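Long-range contacts in heme-binding protein HutZ (PDB 3TGV), which binds heme efficiently and probably degrades it to biliverdin, releasing the iron: residues 17-22 with 62-67; 36-41 with 102-107; 41-46 with 124-129; 82-87 with 131-136. The protein carries 1 engineered substitution. One frame throughout, in Å; residues are numbered along the deposited sequence.

How the contacts relate
All four contacts belong to one curled antiparallel sheet and its surroundings. Contact 1 joins strands 16-22 and 61-67, contact 3 joins strands 41-47 and 122-129, and contact 4 lays the C-terminal strand 134-136 on strand 81-91. Contact 2 sets helix 96-109 on the hairpin between strands 28-38 and 41-47; it shares Gly-41 with contact 3, their centres about 9 Å apart. Contacts 1, 3 and 4 touch one another, whereas the centres of contacts 2 and 4 are about 19 Å apart. Contact 1 closes before contact 4 opens; the remaining pairs interleave along the chain, so strands distant in sequence close a barrel-like core, as in FMN-binding split barrels.

Contact 1 of 4, residues 17-22 with 62-67; sequences LQLATV and VSIMMI
The flat side-chain group of this contact, the carboxamide of Gln-18, meets Ile-67 through a water: water 1 accepts a hydrogen bond from Ile-67 N at 2.9 Å, and Gln-18 OE1 lies 3.1 Å from the water and probably accepts from it. A bend at chi2 (-56°) brings CD round, while the aliphatic CG lies crosswise to Ile-67, 4.0 Å from its CG2. OE1 also has a weak hydrogen bond to Arg-79 of the second subunit. The backbones run antiparallel at 154°, with Gln-18 N to Met-65 O at 2.7 Å and Ser-63 N to Ala-20 O at 3.0 Å among four hydrogen bonds. These are two adjacent strands of the curled sheet that gives the family its split-barrel fold. Gln-18, Ala-20, Ser-63 and Met-65 share one face, which turns to the dimer interface; Ser-63 OG bonds there to Val-30 N of the second subunit. The opposite face is largely apolar. The Leu-17 side chain crosses those of Ile-64 and Met-66 at a slant, its CD2 touching Ile-64 CG2 (3.9 Å) and Met-66 CE (3.9 Å). Leu-19 and Ile-64 lie side by side and point the same way, CD2 to CG1 3.9 Å. Next along, Thr-21 turns its CG2 methyl to Val-62 CG1, while its OG1 bonds to Asn-55 of helix 51-58.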
loop_
_atom_site.group_PDB
_atom_site.type_symbol
_atom_site.label_atom_id
_atom_site.label_comp_id
_atom_site.label_asym_id
_atom_site.label_seq_id
_atom_site.Cartn_x
_atom_site.Cartn_y
_atom_site.Cartn_z
ATOM N N LEU A 17 -0.847 3.732 -7.693
ATOM C CA LEU A 17 -0.004 2.641 -7.236
ATOM C C LEU A 17 0.231 2.770 -5.741
ATOM O O LEU A 17 0.433 3.884 -5.218
ATOM C CB LEU A 17 1.357 2.692 -7.939
ATOM C CG LEU A 17 1.391 2.662 -9.466
ATOM C CD1 LEU A 17 2.840 2.698 -9.989
ATOM C CD2 LEU A 17 0.639 1.426 -9.968
ATOM N N GLN A 18 0.215 1.641 -5.049
ATOM C CA GLN A 18 0.742 1.606 -3.695
ATOM C C GLN A 18 2.188 1.143 -3.769
ATOM O O GLN A 18 2.512 0.183 -4.492
ATOM C CB GLN A 18 -0.073 0.679 -2.789
ATOM C CG GLN A 18 -1.562 0.622 -3.113
ATOM C CD GLN A 18 -2.239 1.965 -3.089
ATOM O OE1 GLN A 18 -2.929 2.354 -4.038
ATOM N NE2 GLN A 18 -2.068 2.685 -1.990
ATOM N N LEU A 19 3.051 1.807 -3.006
ATOM C CA LEU A 19 4.491 1.591 -3.096
ATOM C C LEU A 19 5.120 1.227 -1.757
ATOM O O LEU A 19 4.805 1.824 -0.730
ATOM C CB LEU A 19 5.179 2.849 -3.629
ATOM C CG LEU A 19 4.521 3.541 -4.816
ATOM C CD1 LEU A 19 5.122 4.928 -5.049
ATOM C CD2 LEU A 19 4.624 2.662 -6.065
ATOM N N ALA A 20 6.013 0.242 -1.783
ATOM C CA ALA A 20 6.895 -0.019 -0.659
ATOM C C ALA A 20 8.319 0.349 -1.064
ATOM O O ALA A 20 8.881 -0.246 -1.983
ATOM C CB ALA A 20 6.811 -1.474 -0.222
ATOM N N THR A 21 8.898 1.336 -0.382
ATOM C CA THR A 21 10.252 1.772 -0.683
ATOM C C THR A 21 11.134 1.543 0.539
ATOM O O THR A 21 10.644 1.159 1.603
ATOM C CB THR A 21 10.290 3.260 -1.090
ATOM O OG1 THR A 21 9.748 4.054 -0.029
ATOM C CG2 THR A 21 9.454 3.485 -2.342
ATOM N N VAL A 22 12.434 1.770 0.387
ATOM C CA VAL A 22 13.367 1.567 1.493
ATOM C C VAL A 22 14.423 2.656 1.497
ATOM O O VAL A 22 14.852 3.112 0.434
ATOM C CB VAL A 22 14.068 0.199 1.415
ATOM C CG1 VAL A 22 13.183 -0.894 1.990
ATOM C CG2 VAL A 22 14.456 -0.111 -0.028
ATOM N N VAL A 62 11.712 -0.881 -5.472
ATOM C CA VAL A 62 10.348 -0.632 -5.042
ATOM C C VAL A 62 9.534 -1.900 -5.208
ATOM O O VAL A 62 9.736 -2.641 -6.157
ATOM C CB VAL A 62 9.645 0.357 -5.965
ATOM C CG1 VAL A 62 8.682 1.211 -5.172
ATOM C CG2 VAL A 62 10.651 1.177 -6.717
ATOM N N SER A 63 8.596 -2.122 -4.301
ATOM C CA SER A 63 7.561 -3.114 -4.514
ATOM C C SER A 63 6.275 -2.342 -4.830
ATOM O O SER A 63 5.907 -1.411 -4.107
ATOM C CB SER A 63 7.426 -4.029 -3.291
ATOM O OG SER A 63 6.400 -5.000 -3.452
ATOM N N ILE A 64 5.620 -2.700 -5.934
ATOM C CA ILE A 64 4.459 -1.956 -6.432
ATOM C C ILE A 64 3.168 -2.778 -6.381
ATOM O O ILE A 64 3.165 -3.975 -6.688
ATOM C CB ILE A 64 4.684 -1.520 -7.885
ATOM C CG1 ILE A 64 5.843 -0.524 -7.966
ATOM C CG2 ILE A 64 3.403 -0.924 -8.478
ATOM C CD1 ILE A 64 6.383 -0.337 -9.360
ATOM N N MET A 65 2.073 -2.144 -5.986
ATOM C CA MET A 65 0.776 -2.818 -5.975
ATOM C C MET A 65 -0.334 -1.924 -6.508
ATOM O O MET A 65 -0.452 -0.749 -6.133
ATOM C CB MET A 65 0.427 -3.315 -4.569
ATOM C CG MET A 65 -0.948 -3.947 -4.468
ATOM S SD MET A 65 -1.273 -4.729 -2.869
ATOM C CE MET A 65 -1.164 -3.301 -1.798
ATOM N N MET A 66 -1.135 -2.492 -7.394
ATOM C CA MET A 66 -2.325 -1.846 -7.918
ATOM C C MET A 66 -3.496 -2.677 -7.381
ATOM O O MET A 66 -3.554 -3.890 -7.601
ATOM C CB MET A 66 -2.250 -1.879 -9.446
ATOM C CG MET A 66 -3.277 -1.072 -10.208
ATOM S SD MET A 66 -3.093 -1.349 -11.999
ATOM C CE MET A 66 -1.364 -0.990 -12.219
ATOM N N ILE A 67 -4.407 -2.046 -6.646
ATOM C CA ILE A 67 -5.417 -2.791 -5.890
ATOM C C ILE A 67 -6.823 -2.174 -5.924
ATOM O O ILE A 67 -6.976 -0.942 -5.936
ATOM C CB ILE A 67 -4.964 -2.975 -4.412
ATOM C CG1 ILE A 67 -5.944 -3.873 -3.661
ATOM C CG2 ILE A 67 -4.778 -1.601 -3.713
ATOM C CD1 ILE A 67 -5.366 -4.453 -2.392
HETATM O O HOH W 1 -4.049 0.779 -6.455
#

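Contact 2 of 4, residues 36-41 with 102-107; sequences VQNQEG and IAQMGE
A beta hairpin is clasped here by a helix: Gln-104 of helix 96-109 reaches across to Gln-37 and Asn-38, where strand 28-38 ends in a type I turn, Asn-38 to Gly-41, that leads into strand 41-47. The turn has its own internal bond, an Asx turn in which Asn-38 OD1 accepts from Glu-40 N at 3.0 Å, within the carbonyl plane and on a lone pair. This fixes the Asn-38 amide and presents its other branch, ND2, to the helix. Gln-104 starts with CG anti to its backbone N (chi1 -174°) and stays extended beyond it, which carries the amide out to the strand, where both of its ends are used. OE1 accepts from Asn-38 ND2 at 2.7 Å, the two amide planes being 31° apart. NE2 donates to Gln-37 O at 2.9 Å, from a position 50° above the plane of that carbonyl. Two bonds thus hold the Gln-104 amide against rotation at the partly exposed end of the hairpin. Deeper in, the contact turns apolar. Val-36 and Gln-104 slide past each other in opposite directions, CB of the valine 3.7 Å from CD of the glutamine, with Val-101 and Phe-109 of the same helix also against Val-36. Val-36 meets Met-105 at about a right angle, its CG1 methyl lying 3.5 Å from Met-105 CG and 3.7 Å from Met-105 CA.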
loop_
_atom_site.group_PDB
_atom_site.type_symbol
_atom_site.label_atom_id
_atom_site.label_comp_id
_atom_site.label_asym_id
_atom_site.label_seq_id
_atom_site.Cartn_x
_atom_site.Cartn_y
_atom_site.Cartn_z
ATOM N N VAL A 36 1.041 6.914 -14.466
ATOM C CA VAL A 36 0.690 6.530 -15.827
ATOM C C VAL A 36 1.636 5.415 -16.230
ATOM O O VAL A 36 2.706 5.258 -15.637
ATOM C CB VAL A 36 0.841 7.701 -16.825
ATOM C CG1 VAL A 36 -0.070 8.849 -16.441
ATOM C CG2 VAL A 36 2.286 8.159 -16.895
ATOM N N GLN A 37 1.253 4.627 -17.228
ATOM C CA GLN A 37 2.152 3.590 -17.725
ATOM C C GLN A 37 2.209 3.595 -19.241
ATOM O O GLN A 37 1.246 3.970 -19.913
ATOM C CB GLN A 37 1.787 2.201 -17.194
ATOM C CG GLN A 37 0.505 1.613 -17.752
ATOM C CD GLN A 37 0.741 0.482 -18.753
ATOM O OE1 GLN A 37 1.844 0.314 -19.292
ATOM N NE2 GLN A 37 -0.306 -0.301 -19.003
ATOM N N ASN A 38 3.371 3.226 -19.761
ATOM C CA ASN A 38 3.591 3.155 -21.194
ATOM C C ASN A 38 4.716 2.186 -21.501
ATOM O O ASN A 38 5.117 1.397 -20.638
ATOM C CB ASN A 38 3.858 4.540 -21.800
ATOM C CG ASN A 38 4.990 5.284 -21.104
ATOM O OD1 ASN A 38 6.064 4.733 -20.858
ATOM N ND2 ASN A 38 4.743 6.547 -20.777
ATOM N N GLN A 39 5.223 2.249 -22.728
ATOM C CA GLN A 39 6.171 1.256 -23.216
ATOM C C GLN A 39 7.485 1.313 -22.449
ATOM O O GLN A 39 8.263 0.351 -22.457
ATOM C CB GLN A 39 6.430 1.480 -24.705
ATOM C CG GLN A 39 6.462 0.204 -25.531
ATOM C CD GLN A 39 6.448 0.487 -27.026
ATOM O OE1 GLN A 39 6.984 1.505 -27.485
ATOM N NE2 GLN A 39 5.819 -0.406 -27.793
ATOM N N GLU A 40 7.710 2.445 -21.783
ATOM C CA GLU A 40 8.959 2.720 -21.080
ATOM C C GLU A 40 8.907 2.336 -19.600
ATOM O O GLU A 40 9.938 2.302 -18.930
ATOM C CB GLU A 40 9.295 4.211 -21.190
ATOM C CG GLU A 40 9.037 4.815 -22.558
ATOM C CD GLU A 40 10.141 4.494 -23.548
ATOM O OE1 GLU A 40 11.167 5.212 -23.554
ATOM O OE2 GLU A 40 9.985 3.520 -24.317
ATOM N N GLY A 41 7.705 2.074 -19.090
ATOM C CA GLY A 41 7.529 1.651 -17.710
ATOM C C GLY A 41 6.385 2.365 -17.014
ATOM O O GLY A 41 5.534 2.978 -17.661
ATOM N N ILE A 102 4.893 13.676 -18.692
ATOM C CA ILE A 102 4.130 14.787 -18.134
ATOM C C ILE A 102 2.856 14.995 -18.951
ATOM O O ILE A 102 1.757 15.128 -18.402
ATOM C CB ILE A 102 4.938 16.100 -18.106
ATOM C CG1 ILE A 102 6.145 15.983 -17.171
ATOM C CG2 ILE A 102 4.056 17.244 -17.658
ATOM C CD1 ILE A 102 5.793 15.652 -15.737
ATOM N N ALA A 103 3.010 15.023 -20.269
ATOM C CA ALA A 103 1.865 15.102 -21.169
ATOM C C ALA A 103 0.832 14.025 -20.846
ATOM O O ALA A 103 -0.341 14.326 -20.630
ATOM C CB ALA A 103 2.324 14.962 -22.611
ATOM N N GLN A 104 1.276 12.768 -20.820
ATOM C CA GLN A 104 0.389 11.647 -20.524
ATOM C C GLN A 104 -0.323 11.853 -19.195
ATOM O O GLN A 104 -1.531 11.660 -19.090
ATOM C CB GLN A 104 1.172 10.327 -20.516
ATOM C CG GLN A 104 0.307 9.084 -20.360
ATOM C CD GLN A 104 1.093 7.798 -20.515
ATOM O OE1 GLN A 104 2.322 7.811 -20.665
ATOM N NE2 GLN A 104 0.383 6.671 -20.492
ATOM N N MET A 105 0.435 12.264 -18.184
ATOM C CA MET A 105 -0.114 12.497 -16.851
ATOM C C MET A 105 -1.156 13.599 -16.842
ATOM O O MET A 105 -2.185 13.477 -16.181
ATOM C CB MET A 105 1.002 12.817 -15.861
ATOM C CG MET A 105 1.889 11.631 -15.541
ATOM S SD MET A 105 3.018 11.984 -14.181
ATOM C CE MET A 105 2.595 13.673 -13.821
ATOM N N GLY A 106 -0.880 14.681 -17.565
ATOM C CA GLY A 106 -1.849 15.755 -17.708
ATOM C C GLY A 106 -3.135 15.228 -18.323
ATOM O O GLY A 106 -4.229 15.530 -17.855
ATOM N N GLU A 107 -3.007 14.423 -19.372
ATOM C CA GLU A 107 -4.184 13.838 -20.008
ATOM C C GLU A 107 -4.996 12.964 -19.043
ATOM O O GLU A 107 -6.228 12.982 -19.069
ATOM C CB GLU A 107 -3.791 13.036 -21.251
ATOM C CG GLU A 107 -4.876 12.083 -21.737
ATOM C CD GLU A 107 -5.399 12.433 -23.123
ATOM O OE1 GLU A 107 -5.615 11.497 -23.933
ATOM O OE2 GLU A 107 -5.596 13.639 -23.398
#

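Contact 3 of 4, residues 41-46 with 124-129; sequences GYFVLI and LFRLQP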
loop_
_atom_site.group_PDB
_atom_site.type_symbol
_atom_site.label_atom_id
_atom_site.label_comp_id
_atom_site.label_asym_id
_atom_site.label_seq_id
_atom_site.Cartn_x
_atom_site.Cartn_y
_atom_site.Cartn_z
ATOM N N GLY A 41 7.705 2.074 -19.090
ATOM C CA GLY A 41 7.529 1.651 -17.710
ATOM C C GLY A 41 6.385 2.365 -17.014
ATOM O O GLY A 41 5.534 2.978 -17.661
ATOM N N TYR A 42 6.360 2.284 -15.689
ATOM C CA TYR A 42 5.380 3.025 -14.905
ATOM C C TYR A 42 6.010 4.318 -14.392
ATOM O O TYR A 42 7.193 4.350 -14.063
ATOM C CB TYR A 42 4.872 2.182 -13.739
ATOM C CG TYR A 42 4.058 0.964 -14.140
ATOM C CD1 TYR A 42 2.675 0.955 -14.005
ATOM C CD2 TYR A 42 4.670 -0.167 -14.651
ATOM C CE1 TYR A 42 1.920 -0.153 -14.358
ATOM C CE2 TYR A 42 3.920 -1.285 -15.016
ATOM C CZ TYR A 42 2.547 -1.268 -14.869
ATOM O OH TYR A 42 1.797 -2.374 -15.224
ATOM N N PHE A 43 5.227 5.385 -14.326
ATOM C CA PHE A 43 5.771 6.669 -13.902
ATOM C C PHE A 43 4.963 7.298 -12.784
ATOM O O PHE A 43 3.735 7.343 -12.840
ATOM C CB PHE A 43 5.868 7.633 -15.084
ATOM C CG PHE A 43 6.821 7.176 -16.150
ATOM C CD1 PHE A 43 8.107 7.695 -16.218
ATOM C CD2 PHE A 43 6.432 6.219 -17.082
ATOM C CE1 PHE A 43 8.987 7.267 -17.201
ATOM C CE2 PHE A 43 7.301 5.791 -18.059
ATOM C CZ PHE A 43 8.579 6.309 -18.122
ATOM N N VAL A 44 5.667 7.782 -11.768
ATOM C CA VAL A 44 5.034 8.550 -10.702
ATOM C C VAL A 44 5.723 9.898 -10.541
ATOM O O VAL A 44 6.931 10.010 -10.746
ATOM C CB VAL A 44 5.080 7.803 -9.365
ATOM C CG1 VAL A 44 4.267 6.507 -9.460
ATOM C CG2 VAL A 44 6.527 7.524 -8.964
ATOM N N LEU A 45 4.941 10.909 -10.173
ATOM C CA LEU A 45 5.435 12.271 -9.988
ATOM C C LEU A 45 5.247 12.654 -8.527
ATOM O O LEU A 45 4.142 12.989 -8.109
ATOM C CB LEU A 45 4.666 13.244 -10.884
ATOM C CG LEU A 45 5.090 14.720 -10.848
ATOM C CD1 LEU A 45 6.540 14.867 -11.283
ATOM C CD2 LEU A 45 4.180 15.581 -11.709
ATOM N N ILE A 46 6.332 12.610 -7.761
ATOM C CA ILE A 46 6.240 12.670 -6.311
ATOM C C ILE A 46 7.187 13.704 -5.677
ATOM O O ILE A 46 8.143 14.170 -6.304
ATOM C CB ILE A 46 6.497 11.283 -5.681
ATOM C CG1 ILE A 46 7.891 10.784 -6.053
ATOM C CG2 ILE A 46 5.432 10.305 -6.125
ATOM C CD1 ILE A 46 8.310 9.505 -5.331
ATOM N N LEU A 124 10.178 13.103 -11.157
ATOM C CA LEU A 124 9.523 12.072 -11.954
ATOM C C LEU A 124 10.359 10.801 -11.959
ATOM O O LEU A 124 11.502 10.804 -12.415
ATOM C CB LEU A 124 9.309 12.574 -13.382
ATOM C CG LEU A 124 8.728 11.608 -14.415
ATOM C CD1 LEU A 124 7.316 11.177 -14.033
ATOM C CD2 LEU A 124 8.737 12.267 -15.779
ATOM N N PHE A 125 9.797 9.713 -11.444
ATOM C CA PHE A 125 10.518 8.444 -11.413
ATOM C C PHE A 125 9.943 7.454 -12.415
ATOM O O PHE A 125 8.734 7.261 -12.472
ATOM C CB PHE A 125 10.493 7.817 -10.013
ATOM C CG PHE A 125 11.352 8.534 -9.002
ATOM C CD1 PHE A 125 12.650 8.114 -8.751
ATOM C CD2 PHE A 125 10.858 9.615 -8.302
ATOM C CE1 PHE A 125 13.440 8.766 -7.823
ATOM C CE2 PHE A 125 11.643 10.271 -7.377
ATOM C CZ PHE A 125 12.937 9.846 -7.139
ATOM N N ARG A 126 10.819 6.842 -13.203
ATOM C CA ARG A 126 10.440 5.694 -14.025
ATOM C C ARG A 126 10.619 4.399 -13.246
ATOM O O ARG A 126 11.665 4.170 -12.645
ATOM C CB ARG A 126 11.274 5.630 -15.304
ATOM C CG ARG A 126 11.352 4.224 -15.860
ATOM C CD ARG A 126 11.498 4.172 -17.367
ATOM N NE ARG A 126 12.849 4.481 -17.813
ATOM C CZ ARG A 126 13.404 3.960 -18.904
ATOM N NH1 ARG A 126 12.726 3.092 -19.651
ATOM N NH2 ARG A 126 14.641 4.303 -19.247
ATOM N N LEU A 127 9.600 3.549 -13.253
ATOM C CA LEU A 127 9.679 2.283 -12.540
ATOM C C LEU A 127 9.537 1.132 -13.517
ATOM O O LEU A 127 8.532 1.033 -14.217
ATOM C CB LEU A 127 8.575 2.198 -11.493
ATOM C CG LEU A 127 8.337 3.470 -10.695
ATOM C CD1 LEU A 127 7.149 3.260 -9.788
ATOM C CD2 LEU A 127 9.571 3.839 -9.901
ATOM N N GLN A 128 10.539 0.256 -13.540
ATOM C CA GLN A 128 10.601 -0.845 -14.498
ATOM C C GLN A 128 10.615 -2.195 -13.801
ATOM O O GLN A 128 11.527 -2.490 -13.024
ATOM C CB GLN A 128 11.842 -0.710 -15.380
ATOM C CG GLN A 128 11.994 0.667 -15.992
ATOM C CD GLN A 128 13.132 0.745 -16.978
ATOM O OE1 GLN A 128 14.232 1.200 -16.644
ATOM N NE2 GLN A 128 12.878 0.309 -18.206
ATOM N N PRO A 129 9.595 -3.020 -14.080
ATOM C CA PRO A 129 9.406 -4.355 -13.489
ATOM C C PRO A 129 10.553 -5.286 -13.816
ATOM O O PRO A 129 11.122 -5.174 -14.903
ATOM C CB PRO A 129 8.120 -4.862 -14.154
ATOM C CG PRO A 129 7.953 -4.029 -15.381
ATOM C CD PRO A 129 8.527 -2.679 -15.032
#
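Backbone hydrogen bonds tie Tyr-42 to Leu-127 and Val-44 to Phe-125. In the first pair Tyr-42 N to Leu-127 O is 2.9 Å and Leu-127 N to Tyr-42 O 2.7 Å; in the second Phe-125 N to Val-44 O is 3.0 Å, with Val-44 N to Phe-125 O longer at 3.2 Å. Between the two pairs, Phe-43 CA adds a C-H...O contact to Phe-125 O. The strands run antiparallel at 151° in the core of the split-barrel sheet, and apolar packing differs on its two faces. On the face of Val-44 and Phe-125, the Ile-46 and Phe-125 side chains cross at about a right angle, Ile-46 CG1 3.9 Å from Phe-125 CD2, and Leu-56 of helix 51-58 also touches both. On the other face Leu-124 sends CD1 to Phe-43 CB, under helix 96-109. There the Phe-43 ring lies alongside the Arg-126 chain, pointing the same way, with CE1 3.4 Å from CB and CZ 3.7 Å from CD; ring and guanidinium planes are nearly parallel, 4° apart. Of the polar ends, Arg-126 NH1 bonds to Glu-40 O and Tyr-42 OH to Arg-11.

Contact 4 of 4, residues 82-87 with 131-136; sequences LTFDAV and QGLFVK. Engineered in segment 131-136: Gln-131 (natural residue His).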
loop_
_atom_site.group_PDB
_atom_site.type_symbol
_atom_site.label_atom_id
_atom_site.label_comp_id
_atom_site.label_asym_id
_atom_site.label_seq_id
_atom_site.Cartn_x
_atom_site.Cartn_y
_atom_site.Cartn_z
ATOM N N LEU A 82 -2.798 -6.519 -8.552
ATOM C CA LEU A 82 -1.612 -6.839 -9.342
ATOM C C LEU A 82 -0.414 -6.368 -8.543
ATOM O O LEU A 82 -0.402 -5.231 -8.076
ATOM C CB LEU A 82 -1.607 -6.050 -10.650
ATOM C CG LEU A 82 -2.709 -6.280 -11.684
ATOM C CD1 LEU A 82 -2.481 -5.389 -12.878
ATOM C CD2 LEU A 82 -2.776 -7.758 -12.107
ATOM N N THR A 83 0.600 -7.208 -8.390
ATOM C CA THR A 83 1.781 -6.808 -7.620
ATOM C C THR A 83 3.054 -7.202 -8.364
ATOM O O THR A 83 3.114 -8.263 -9.012
ATOM C CB THR A 83 1.777 -7.446 -6.214
ATOM O OG1 THR A 83 0.509 -7.222 -5.585
ATOM C CG2 THR A 83 2.860 -6.828 -5.338
ATOM N N PHE A 84 4.065 -6.347 -8.277
ATOM C CA PHE A 84 5.356 -6.617 -8.899
ATOM C C PHE A 84 6.428 -5.735 -8.283
ATOM O O PHE A 84 6.123 -4.673 -7.738
ATOM C CB PHE A 84 5.298 -6.406 -10.417
ATOM C CG PHE A 84 4.883 -5.019 -10.842
ATOM C CD1 PHE A 84 3.547 -4.661 -10.879
ATOM C CD2 PHE A 84 5.832 -4.085 -11.245
ATOM C CE1 PHE A 84 3.158 -3.386 -11.279
ATOM C CE2 PHE A 84 5.447 -2.799 -11.652
ATOM C CZ PHE A 84 4.108 -2.461 -11.671
ATOM N N ASP A 85 7.675 -6.188 -8.351
ATOM C CA ASP A 85 8.807 -5.396 -7.891
ATOM C C ASP A 85 9.410 -4.705 -9.093
ATOM O O ASP A 85 9.212 -5.156 -10.222
ATOM C CB ASP A 85 9.853 -6.271 -7.202
ATOM C CG ASP A 85 9.338 -6.893 -5.911
ATOM O OD1 ASP A 85 8.267 -6.470 -5.415
ATOM O OD2 ASP A 85 10.003 -7.815 -5.391
ATOM N N ALA A 86 10.131 -3.607 -8.854
ATOM C CA ALA A 86 10.664 -2.778 -9.929
ATOM C C ALA A 86 11.976 -2.092 -9.551
ATOM O O ALA A 86 12.375 -2.087 -8.397
ATOM C CB ALA A 86 9.631 -1.732 -10.352
ATOM N N VAL A 87 12.640 -1.517 -10.547
ATOM C CA VAL A 87 13.838 -0.718 -10.329
ATOM C C VAL A 87 13.526 0.724 -10.678
ATOM O O VAL A 87 13.044 1.006 -11.774
ATOM C CB VAL A 87 14.997 -1.185 -11.213
ATOM C CG1 VAL A 87 16.219 -0.286 -10.993
ATOM C CG2 VAL A 87 15.320 -2.636 -10.925
ATOM N N GLN A 131 11.121 -8.856 -11.741
ATOM C CA GLN A 131 11.100 -10.219 -11.228
ATOM C C GLN A 131 9.734 -10.898 -11.314
ATOM O O GLN A 131 9.410 -11.763 -10.493
ATOM C CB GLN A 131 11.627 -10.249 -9.789
ATOM C CG GLN A 131 13.043 -9.730 -9.635
ATOM C CD GLN A 131 14.048 -10.431 -10.547
ATOM O OE1 GLN A 131 15.261 -10.324 -10.350
ATOM N NE2 GLN A 131 13.547 -11.148 -11.547
ATOM N N GLY A 132 8.944 -10.507 -12.310
ATOM C CA GLY A 132 7.649 -11.115 -12.549
ATOM C C GLY A 132 6.477 -10.295 -12.043
ATOM O O GLY A 132 6.649 -9.208 -11.470
ATOM N N LEU A 133 5.281 -10.835 -12.255
ATOM C CA LEU A 133 4.025 -10.188 -11.910
ATOM C C LEU A 133 3.118 -11.194 -11.214
ATOM O O LEU A 133 3.001 -12.352 -11.650
ATOM C CB LEU A 133 3.336 -9.723 -13.194
ATOM C CG LEU A 133 2.293 -8.606 -13.233
ATOM C CD1 LEU A 133 1.120 -9.033 -14.072
ATOM C CD2 LEU A 133 1.841 -8.100 -11.864
ATOM N N PHE A 134 2.458 -10.757 -10.151
ATOM C CA PHE A 134 1.454 -11.576 -9.490
ATOM C C PHE A 134 0.085 -10.958 -9.697
ATOM O O PHE A 134 -0.097 -9.745 -9.561
ATOM C CB PHE A 134 1.759 -11.705 -8.013
ATOM C CG PHE A 134 0.693 -12.418 -7.228
ATOM C CD1 PHE A 134 -0.155 -11.716 -6.387
ATOM C CD2 PHE A 134 0.568 -13.795 -7.292
ATOM C CE1 PHE A 134 -1.135 -12.378 -5.648
ATOM C CE2 PHE A 134 -0.403 -14.460 -6.565
ATOM C CZ PHE A 134 -1.252 -13.746 -5.731
ATOM N N VAL A 135 -0.876 -11.808 -10.015
ATOM C CA VAL A 135 -2.210 -11.378 -10.372
ATOM C C VAL A 135 -3.194 -12.150 -9.517
ATOM O O VAL A 135 -3.167 -13.379 -9.489
ATOM C CB VAL A 135 -2.474 -11.694 -11.850
ATOM C CG1 VAL A 135 -3.876 -11.294 -12.253
ATOM C CG2 VAL A 135 -1.428 -11.005 -12.718
ATOM N N LYS A 136 -4.066 -11.443 -8.814
ATOM C CA LYS A 136 -5.034 -12.125 -7.967
ATOM C C LYS A 136 -6.450 -11.594 -8.191
ATOM O O LYS A 136 -6.666 -10.377 -8.201
ATOM C CB LYS A 136 -4.630 -11.990 -6.497
ATOM C CG LYS A 136 -5.629 -12.586 -5.522
ATOM C CD LYS A 136 -5.422 -14.085 -5.344
ATOM C CE LYS A 136 -6.317 -14.642 -4.241
ATOM N NZ LYS A 136 -7.470 -15.390 -4.818
HETATM O O HOH W 2 9.021 -7.779 -11.120
HETATM O O HOH W 3 7.931 -8.974 -9.031
#
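Thr-83 and Phe-134 form an antiparallel hydrogen-bonded pair, Thr-83 N to Phe-134 O 2.9 Å and Phe-134 N to Thr-83 O 2.8 Å, with the strands at 166°. Toward Gly-132 the backbones move apart and water takes over. Water 3 bridges them, accepting from Asp-85 N (2.9 Å) and donating to Gly-132 O. Water 2 probably links Asp-85 O with the same Gly-132 O, but it lies too close to the backbone N of Gln-131, an engineered residue, for its exact place to be trusted. Gly-132 turns the chain here with a positive phi of 101°. This is an edge addition to the split-barrel sheet: strand 81-91 pairs with strand 122-129 over its later part, and the chain then returns to lay strand 134-136 beside the earlier part, while strand 61-67 occupies the other side. Among the side chains, Leu-82 and Val-135 lie side by side and point the same way. Leu-82 CD2 faces both methyls of Val-135, 3.6 Å from CG2 and 3.7 Å from CG1. Phe-84 CB lies 3.3 Å from Gly-132 O. A chi1 of 58° sets Phe-84 CG between its backbone N and carbonyl carbon, and the ring leads away from segment 131-136 to meet Tyr-42, though its CD1 is still 4.0 Å from Leu-133 CD2. The Asp-85 carboxylate has partners outside the two segments: OD1 is hydrogen-bonded to Ser-63 OG, and OD2 forms a long, weak ion pair with Arg-51 of the second subunit.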